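Local coordinates for putative acetyltransferase (Clostridium difficile, PDB 3DSB) that probably transfers an acyl group, most likely acetyl from acetyl-coenzyme A, to an acceptor substrate, as a member of the GNAT acetyltransferase family, at the interface of chains A and B. Sequence-based numbering; all coordinates share one arbitrary frame. Chains: chain A/B, Putative acetyltransferase.

Contact 1: the interface of chains A and B. Residues chain A 149-152; chain B 122-123, 145.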
HETATM    1  N   MSE A 149       4.061  -5.616  10.359  1.00 12.23           N
HETATM    2  CA  MSE A 149       4.226  -5.896   8.939  1.00 14.30           C
HETATM    3  C   MSE A 149       5.096  -7.150   8.782  1.00 13.25           C
HETATM    4  O   MSE A 149       6.004  -7.383   9.605  1.00 13.67           O
HETATM    5  CB  MSE A 149       4.876  -4.702   8.275  1.00 14.54           C
HETATM    6  CG  MSE A 149       3.846  -3.637   7.956  1.00 18.99           C
HETATM    7 SE   MSE A 149       4.648  -1.997   7.344  0.55 21.26          SE
HETATM    8  CE  MSE A 149       6.095  -2.914   6.226  1.00 23.43           C
ATOM      9  N   TYR A 150       4.809  -7.957   7.758  1.00 12.78           N
ATOM     10  CA  TYR A 150       5.653  -9.121   7.413  1.00 12.03           C
ATOM     11  C   TYR A 150       6.083  -8.988   5.981  1.00 12.02           C
ATOM     12  O   TYR A 150       5.360  -8.345   5.178  1.00 12.95           O
ATOM     13  CB  TYR A 150       4.837 -10.431   7.559  1.00 13.54           C
ATOM     14  CG  TYR A 150       4.700 -10.832   9.003  1.00 13.17           C
ATOM     15  CD1 TYR A 150       5.474 -11.864   9.512  1.00 14.93           C
ATOM     16  CD2 TYR A 150       3.796 -10.186   9.854  1.00 15.00           C
ATOM     17  CE1 TYR A 150       5.395 -12.226  10.838  1.00 14.71           C
ATOM     18  CE2 TYR A 150       3.706 -10.535  11.208  1.00 15.87           C
ATOM     19  CZ  TYR A 150       4.507 -11.569  11.682  1.00 15.19           C
ATOM     20  OH  TYR A 150       4.454 -11.953  13.016  1.00 18.90           O
ATOM     21  N   GLU A 151       7.216  -9.597   5.617  1.00 13.24           N
ATOM     22  CA  GLU A 151       7.605  -9.550   4.211  1.00 14.60           C
ATOM     23  C   GLU A 151       8.321 -10.811   3.783  1.00 15.24           C
ATOM     24  O   GLU A 151       8.952 -11.519   4.609  1.00 16.02           O
ATOM     25  CB  GLU A 151       8.464  -8.329   3.931  1.00 15.60           C
ATOM     26  CG  GLU A 151       9.877  -8.438   4.423  1.00 17.88           C
ATOM     27  CD  GLU A 151      10.686  -7.178   4.165  1.00 23.38           C
ATOM     28  OE1 GLU A 151      10.320  -6.382   3.249  1.00 24.67           O
ATOM     29  OE2 GLU A 151      11.748  -7.015   4.818  1.00 25.36           O
ATOM     30  N   TYR A 152       8.221 -11.068   2.490  1.00 15.24           N
ATOM     31  CA  TYR A 152       8.944 -12.158   1.876  1.00 16.96           C
ATOM     32  C   TYR A 152      10.076 -11.532   1.079  1.00 18.23           C
ATOM     33  O   TYR A 152       9.850 -10.563   0.335  1.00 17.05           O
ATOM     34  CB  TYR A 152       8.010 -12.970   0.960  1.00 17.46           C
ATOM     35  CG  TYR A 152       8.728 -13.842  -0.071  1.00 17.96           C
ATOM     36  CD1 TYR A 152       9.512 -14.928   0.329  1.00 20.81           C
ATOM     37  CD2 TYR A 152       8.594 -13.579  -1.445  1.00 16.56           C
ATOM     38  CE1 TYR A 152      10.178 -15.723  -0.622  1.00 20.68           C
ATOM     39  CE2 TYR A 152       9.248 -14.372  -2.411  1.00 17.59           C
ATOM     40  CZ  TYR A 152      10.038 -15.425  -1.987  1.00 20.52           C
ATOM     41  OH  TYR A 152      10.686 -16.197  -2.928  1.00 22.57           O
TER
HETATM   42  N   MSE B 122       7.201  -8.084  -1.279  1.00 12.56           N
HETATM   43  CA  MSE B 122       5.897  -8.696  -1.029  1.00 12.95           C
HETATM   44  C   MSE B 122       5.675  -8.558   0.461  1.00 12.64           C
HETATM   45  O   MSE B 122       6.476  -9.058   1.264  1.00 13.26           O
HETATM   46  CB  MSE B 122       5.921 -10.185  -1.420  1.00 13.40           C
HETATM   47  CG  MSE B 122       4.589 -10.819  -1.262  1.00 14.14           C
HETATM   48 SE   MSE B 122       4.592 -12.675  -1.802  0.65 17.77          SE
HETATM   49  CE  MSE B 122       4.349 -13.383  -0.014  1.00 21.52           C
ATOM     50  N   ARG B 123       4.610  -7.844   0.841  1.00 11.40           N
ATOM     51  CA  ARG B 123       4.402  -7.494   2.253  1.00 11.48           C
ATOM     52  C   ARG B 123       2.945  -7.701   2.639  1.00 10.19           C
ATOM     53  O   ARG B 123       2.078  -7.849   1.773  1.00 10.42           O
ATOM     54  CB  ARG B 123       4.774  -6.022   2.462  1.00 12.69           C
ATOM     55  CG  ARG B 123       6.257  -5.772   2.237  1.00 13.98           C
ATOM     56  CD  ARG B 123       6.711  -4.307   2.382  1.00 15.66           C
ATOM     57  NE  ARG B 123       8.173  -4.250   2.516  1.00 19.37           N
ATOM     58  CZ  ARG B 123       8.900  -3.135   2.507  1.00 22.24           C
ATOM     59  NH1 ARG B 123       8.331  -1.953   2.321  1.00 21.26           N
ATOM     60  NH2 ARG B 123      10.227  -3.223   2.629  1.00 24.68           N
ATOM     61  N   CYS B 145       8.782  -7.384   9.825  1.00 15.36           N
ATOM     62  CA  CYS B 145       9.574  -6.217   9.460  1.00 16.19           C
ATOM     63  C   CYS B 145       9.802  -5.293  10.629  1.00 17.25           C
ATOM     64  O   CYS B 145       9.227  -5.482  11.696  1.00 19.95           O
ATOM     65  CB  CYS B 145       8.851  -5.413   8.389  1.00 16.76           C
ATOM     66  SG  CYS B 145       8.364  -6.284   6.929  1.00 20.67           S
TER
HETATM   67  O   HOH W   1       6.510  -4.397  11.525  1.00 17.83           O
HETATM   68  O   HOH W   2       9.593  -7.805   0.369  1.00 18.87           O

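Contact 2: the interface of chains A and B. Residues chain A 150-151; chain B 126, 133, 137-138, 142-144.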
ATOM      1  N   TYR A 150       4.809  -7.957   7.758  1.00 12.78           N
ATOM      2  CA  TYR A 150       5.653  -9.121   7.413  1.00 12.03           C
ATOM      3  C   TYR A 150       6.083  -8.988   5.981  1.00 12.02           C
ATOM      4  O   TYR A 150       5.360  -8.345   5.178  1.00 12.95           O
ATOM      5  CB  TYR A 150       4.837 -10.431   7.559  1.00 13.54           C
ATOM      6  CG  TYR A 150       4.700 -10.832   9.003  1.00 13.17           C
ATOM      7  CD1 TYR A 150       5.474 -11.864   9.512  1.00 14.93           C
ATOM      8  CD2 TYR A 150       3.796 -10.186   9.854  1.00 15.00           C
ATOM      9  CE1 TYR A 150       5.395 -12.226  10.838  1.00 14.71           C
ATOM     10  CE2 TYR A 150       3.706 -10.535  11.208  1.00 15.87           C
ATOM     11  CZ  TYR A 150       4.507 -11.569  11.682  1.00 15.19           C
ATOM     12  OH  TYR A 150       4.454 -11.953  13.016  1.00 18.90           O
ATOM     13  N   GLU A 151       7.216  -9.597   5.617  1.00 13.24           N
ATOM     14  CA  GLU A 151       7.605  -9.550   4.211  1.00 14.60           C
ATOM     15  C   GLU A 151       8.321 -10.811   3.783  1.00 15.24           C
ATOM     16  O   GLU A 151       8.952 -11.519   4.609  1.00 16.02           O
ATOM     17  CB  GLU A 151       8.464  -8.329   3.931  1.00 15.60           C
ATOM     18  CG  GLU A 151       9.877  -8.438   4.423  1.00 17.88           C
ATOM     19  CD  GLU A 151      10.686  -7.178   4.165  1.00 23.38           C
ATOM     20  OE1 GLU A 151      10.320  -6.382   3.249  1.00 24.67           O
ATOM     21  OE2 GLU A 151      11.748  -7.015   4.818  1.00 25.36           O
TER
ATOM     22  N   VAL B 126      -0.788  -7.252   9.673  1.00 12.93           N
ATOM     23  CA  VAL B 126      -1.722  -8.036  10.441  1.00 13.80           C
ATOM     24  C   VAL B 126      -1.785  -7.510  11.883  1.00 13.53           C
ATOM     25  O   VAL B 126      -0.824  -6.953  12.400  1.00 13.83           O
ATOM     26  CB  VAL B 126      -1.256  -9.506  10.441  1.00 14.41           C
ATOM     27  CG1 VAL B 126       0.139  -9.654  11.049  1.00 15.43           C
ATOM     28  CG2 VAL B 126      -2.257 -10.469  11.110  1.00 16.16           C
ATOM     29  N   ALA B 133      -0.405 -15.684  13.703  1.00 23.72           N
ATOM     30  CA  ALA B 133       0.140 -15.115  12.466  1.00 22.92           C
ATOM     31  C   ALA B 133       1.637 -15.332  12.288  1.00 22.68           C
ATOM     32  O   ALA B 133       2.075 -15.728  11.204  1.00 22.70           O
ATOM     33  CB  ALA B 133      -0.191 -13.631  12.379  1.00 23.84           C
ATOM     34  N   TYR B 137       3.064 -17.262   8.955  1.00 20.39           N
ATOM     35  CA  TYR B 137       3.928 -16.620   7.959  1.00 19.55           C
ATOM     36  C   TYR B 137       5.362 -17.127   7.953  1.00 21.17           C
ATOM     37  O   TYR B 137       5.976 -17.211   6.889  1.00 20.18           O
ATOM     38  CB  TYR B 137       3.887 -15.096   8.112  1.00 19.10           C
ATOM     39  CG  TYR B 137       2.494 -14.567   7.952  1.00 17.14           C
ATOM     40  CD1 TYR B 137       1.679 -14.960   6.883  1.00 17.85           C
ATOM     41  CD2 TYR B 137       1.985 -13.658   8.855  1.00 17.40           C
ATOM     42  CE1 TYR B 137       0.393 -14.458   6.743  1.00 18.21           C
ATOM     43  CE2 TYR B 137       0.710 -13.158   8.734  1.00 19.22           C
ATOM     44  CZ  TYR B 137      -0.087 -13.558   7.685  1.00 18.86           C
ATOM     45  OH  TYR B 137      -1.356 -13.053   7.577  1.00 22.33           O
ATOM     46  N   GLU B 138       5.896 -17.408   9.143  1.00 23.33           N
ATOM     47  CA  GLU B 138       7.176 -18.080   9.278  1.00 26.20           C
ATOM     48  C   GLU B 138       7.312 -19.335   8.425  1.00 25.72           C
ATOM     49  O   GLU B 138       8.333 -19.525   7.769  1.00 26.01           O
ATOM     50  CB  GLU B 138       7.438 -18.425  10.744  1.00 27.71           C
ATOM     51  CG  GLU B 138       8.624 -17.700  11.346  1.00 32.49           C
ATOM     52  CD  GLU B 138       8.337 -16.256  11.758  1.00 32.68           C
ATOM     53  OE1 GLU B 138       9.071 -15.764  12.665  1.00 40.05           O
ATOM     54  OE2 GLU B 138       7.402 -15.605  11.192  1.00 36.15           O
HETATM   55  N   MSE B 142       8.080 -15.824   5.453  1.00 19.35           N
HETATM   56  CA  MSE B 142       7.744 -14.407   5.617  1.00 20.06           C
HETATM   57  C   MSE B 142       7.979 -14.047   7.062  1.00 18.27           C
HETATM   58  O   MSE B 142       7.562 -14.775   7.979  1.00 18.78           O
HETATM   59  CB  MSE B 142       6.294 -14.153   5.268  1.00 19.32           C
HETATM   60  CG  MSE B 142       6.030 -14.511   3.866  1.00 21.39           C
HETATM   61 SE   MSE B 142       4.217 -14.077   3.369  0.55 26.76          SE
HETATM   62  CE  MSE B 142       4.219 -12.331   4.030  1.00 16.37           C
ATOM     63  N   TYR B 143       8.691 -12.932   7.254  1.00 15.80           N
ATOM     64  CA  TYR B 143       9.165 -12.569   8.579  1.00 15.54           C
ATOM     65  C   TYR B 143       8.792 -11.156   8.908  1.00 14.56           C
ATOM     66  O   TYR B 143       8.577 -10.326   8.038  1.00 14.95           O
ATOM     67  CB  TYR B 143      10.694 -12.749   8.668  1.00 17.42           C
ATOM     68  CG  TYR B 143      11.091 -14.144   8.282  1.00 18.49           C
ATOM     69  CD1 TYR B 143      10.754 -15.193   9.101  1.00 19.89           C
ATOM     70  CD2 TYR B 143      11.793 -14.412   7.087  1.00 18.44           C
ATOM     71  CE1 TYR B 143      11.090 -16.524   8.775  1.00 20.13           C
ATOM     72  CE2 TYR B 143      12.145 -15.759   6.734  1.00 19.64           C
ATOM     73  CZ  TYR B 143      11.767 -16.782   7.586  1.00 19.64           C
ATOM     74  OH  TYR B 143      12.085 -18.103   7.261  1.00 23.86           O
ATOM     75  N   GLU B 144       8.745 -10.879  10.200  1.00 13.92           N
ATOM     76  CA  GLU B 144       8.328  -9.586  10.666  1.00 15.06           C
ATOM     77  C   GLU B 144       9.326  -8.504  10.297  1.00 15.08           C
ATOM     78  O   GLU B 144      10.560  -8.666  10.442  1.00 14.61           O
ATOM     79  CB  GLU B 144       8.195  -9.674  12.181  1.00 14.52           C
ATOM     80  CG  GLU B 144       7.541  -8.491  12.774  1.00 18.12           C
ATOM     81  CD  GLU B 144       7.122  -8.720  14.225  1.00 22.10           C
ATOM     82  OE1 GLU B 144       7.335  -9.817  14.783  1.00 27.15           O
ATOM     83  OE2 GLU B 144       6.567  -7.795  14.799  1.00 26.49           O
TER

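Contact 1: the interface of chains A and B
Strand 147-152 of chain A runs antiparallel to strand 119-127 of chain B, pairing A:Glu151 with B:Arg123 and A:Tyr152 with B:Met122, and A:Tyr152 N donates to B:Met122 O at 2.9 Å. At the other end of the patch the amide N of B:Cys145, in a loop, bonds almost straight to A:Met149 O (2.8 Å), reaching it from above the carbonyl plane. Between these backbone bonds lies a salt bridge. With CG beside the backbone N (chi1 -66°) and the chain extended to NE, B:Arg123 runs alongside A:Glu151 in the same direction, and the guanidinium turns its NE and NH2 edge to one carboxylate oxygen, OE1. NE is 3.1 Å from A:Glu151 OE1 on the anti side and NH2 is 3.2 Å from it on the syn side, both from the same face of the carboxylate; the two planes are turned 39° apart. This grip on OE1 by two N-H groups probably favours the charged carboxylate. The thiol sulfur of B:Cys145 lies against the aliphatic stem of A:Glu151, with SG 3.6 Å from A:Glu151 CB. Beside the arginine, the bent end of selenomethionine A:Met149 brings CE near B:Arg123 CD. Selenomethionine B:Met122 crosses A:Tyr152 at a slant, its CE against the tyrosine CB. Water bridges both ends: one molecule joins A:Met149 N to B:Cys145 O, and another links B:Met122 N with A:Glu151 OE1 and A:Tyr152 O, lying 2.8 Å from the tyrosine carbonyl oxygen.

Contact 2: the interface of chains A and B
With CG beside the backbone N (chi1 -77°) and the ring turned by chi2 -103°, A:Tyr150 sends its phenol between helix 133-139 and strand 142-144 of chain B. In this GNAT-family protein the C-terminal strand 147-152 of one chain pairs antiparallel with strand 142-144 of the other, as in an exchange of strands within what is possibly a dimer. The two faces of the A:Tyr150 ring meet different groups, an aromatic side chain from the helix and the main chain of the partner strand. Over one face stands CD2 of the B:Tyr137 ring, 3.8 Å above the plane of A:Tyr150 and over its ring centre; the two side chains cross at about a right angle. B:Tyr137 CB approaches the same ring at CD1. On the opposite face the backbone at B:Glu144 packs toward the rim, its CA 3.8 Å from A:Tyr150 CD1, and the peptide entering it from B:Tyr143 passes nearby. B:Val126 closes in by its CG1 methyl, 3.7 Å from A:Tyr150 CE2. The extended side chain of B:Glu144 runs past the phenol at a slant, its carboxylate turned 22° from the ring, but its OE1 remains 4.0 Å from A:Tyr150 OH. Near the base of the tyrosine, selenomethionine B:Met142 brings its CE against A:Tyr150 CB. The next residue along strand 147-152 pins the backbones together in both directions: A:Glu151 N donates to B:Tyr143 O at 2.9 Å, and B:Tyr143 N donates in return to A:Glu151 O at 3.0 Å.

Contact 1 and contact 2 have C-alpha centres about 6 Å apart and share A:Tyr150 and A:Glu151, so they are neighbouring parts of one surface. Strand 147-152 of chain A lies between strand 119-127 of chain B, met in contact 1, and strand 142-144, met in contact 2. It fills the place between two strands of the partner, so that the partner's sheet is completed by the other chain. Two-fold symmetry gives chain B the reciprocal contacts. This exchange of C-terminal strands suggests an intertwined dimer, although the coordinates alone do not establish that the deposited pair is the state in solution.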